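Mating-type switching protein swi5 (Schizosaccharomyces pombe, PDB 3VIR) is required for normal mating-type switching and takes part in the rhp51-dependent recombination pathway of DNA repair. Local coordinates at the interface of chains A and B. Sequence-based numbering; all coordinates share one arbitrary frame. Chains: chain A/B, Mating-type switching protein swi5.

The interface of chains A and B. Residues chain A 50, 53-54, 57-58; chain B 61, 64, 67-68.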
# COMPACT_ATOMS: atom_id res chain seq x y z
N TYR A 50 5.19 -8.57 -6.88
CA TYR A 50 6.02 -9.55 -6.19
C TYR A 50 7.49 -9.21 -6.43
O TYR A 50 8.28 -9.29 -5.51
CB TYR A 50 5.69 -10.99 -6.64
CG TYR A 50 6.84 -11.98 -6.49
CD1 TYR A 50 6.95 -12.79 -5.35
CD2 TYR A 50 7.83 -12.09 -7.47
CE1 TYR A 50 8.04 -13.68 -5.20
CE2 TYR A 50 8.91 -12.96 -7.32
CZ TYR A 50 9.01 -13.77 -6.19
OH TYR A 50 10.07 -14.67 -6.06
N ILE A 53 8.43 -6.06 -4.31
CA ILE A 53 8.64 -6.37 -2.91
C ILE A 53 9.81 -7.30 -2.74
O ILE A 53 10.46 -7.28 -1.70
CB ILE A 53 7.44 -6.96 -2.25
CG1 ILE A 53 6.26 -5.98 -2.37
CG2 ILE A 53 7.73 -7.25 -0.79
CD1 ILE A 53 4.91 -6.64 -2.24
N ARG A 54 10.12 -8.11 -3.75
CA ARG A 54 11.30 -8.99 -3.65
C ARG A 54 12.57 -8.14 -3.70
O ARG A 54 13.46 -8.31 -2.87
CB ARG A 54 11.33 -10.05 -4.77
CG ARG A 54 12.32 -11.24 -4.53
CD ARG A 54 12.53 -12.07 -5.77
NE ARG A 54 13.84 -12.71 -5.78
CZ ARG A 54 14.09 -13.98 -5.41
NH1 ARG A 54 13.12 -14.80 -4.99
NH2 ARG A 54 15.34 -14.43 -5.47
N ALA A 57 13.26 -6.35 -0.52
CA ALA A 57 13.67 -7.33 0.48
C ALA A 57 15.16 -7.67 0.34
O ALA A 57 15.90 -7.65 1.32
CB ALA A 57 12.82 -8.61 0.37
N LEU A 58 15.59 -8.00 -0.87
CA LEU A 58 17.00 -8.29 -1.14
C LEU A 58 17.88 -7.12 -0.74
O LEU A 58 18.94 -7.30 -0.12
CB LEU A 58 17.23 -8.60 -2.62
CG LEU A 58 16.69 -9.92 -3.13
CD1 LEU A 58 17.16 -10.15 -4.59
CD2 LEU A 58 17.11 -11.07 -2.21
N ILE B 61 11.04 -11.17 3.14
CA ILE B 61 11.61 -12.29 2.39
C ILE B 61 10.85 -13.60 2.70
O ILE B 61 10.68 -14.44 1.83
CB ILE B 61 13.14 -12.45 2.63
CG1 ILE B 61 13.83 -12.97 1.36
CG2 ILE B 61 13.42 -13.35 3.82
CD1 ILE B 61 14.16 -11.90 0.35
N VAL B 64 7.73 -13.48 0.61
CA VAL B 64 8.14 -13.72 -0.77
C VAL B 64 8.44 -15.21 -1.01
O VAL B 64 8.13 -15.73 -2.06
CB VAL B 64 9.39 -12.90 -1.17
CG1 VAL B 64 9.99 -13.41 -2.49
CG2 VAL B 64 9.05 -11.43 -1.32
N HIS B 67 5.12 -17.01 -1.10
CA HIS B 67 4.44 -16.71 -2.37
C HIS B 67 5.07 -17.56 -3.46
O HIS B 67 4.35 -18.17 -4.23
CB HIS B 67 4.55 -15.22 -2.73
CG HIS B 67 3.73 -14.81 -3.92
ND1 HIS B 67 4.30 -14.45 -5.13
CD2 HIS B 67 2.40 -14.68 -4.09
CE1 HIS B 67 3.35 -14.14 -6.00
NE2 HIS B 67 2.18 -14.27 -5.39
N GLU B 68 6.41 -17.62 -3.49
CA GLU B 68 7.19 -18.34 -4.53
C GLU B 68 6.88 -19.84 -4.58
O GLU B 68 6.69 -20.40 -5.66
CB GLU B 68 8.69 -18.12 -4.33
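B:Val64 sets its CG1 methyl above the CE1 rim of the A:Tyr50 ring, to one side of the ring plane, 3.3 Å from CE1; at 2.7 Å resolution this supports packing but no finer claim. The two side chains cross at about a right angle. CG1 of the valine is anti to the backbone N (chi1 166°), which directs that methyl into the notch between A:Tyr50 and A:Arg54, where it also lies 3.8 Å from CG of the arginine. The carbonyl O of B:Val64 faces the same tyrosine ring at its edge, in plane, 3.8 Å from CE1, a distance of contact and not of bonding. The B:His67 side chain crosses A:Tyr50 at a slant and comes to CD1 from the opposite side of the ring plane, its CE1 3.9 Å from CD1, so the rim lies between imidazole and methyl. An alanine in place of A:Tyr50 would probably leave B:Val64 CG1 and the B:His67 imidazole without the ring they pack against and deprive the A:Arg54 guanidinium of its phenol mate. B:Ile61 continues the apolar strip one helical turn back. Its CD1 methyl caps CB of A:Ala57 at 3.5 Å and touches CD2 of A:Leu58, the leucine crossing it at about a right angle. These contacts join helix 3-66 of chain A to helix 11-68 of chain B, near the C-terminal ends of both. No polar atom bonds across the patch, which hides 295 Å² in all, so cohesion here appears to come from apolar packing. The two-fold relation repeats it with the chains exchanged; the protein's reported self-binding is compatible with such a pairing, although the crystal alone does not establish it as the working assembly. Within chain A, the extended A:Arg54 side chain reaches back one turn, and its NH1 donates to the phenol OH of A:Tyr50 at 3.2 Å, with the oxygen 26° out of the guanidinium plane.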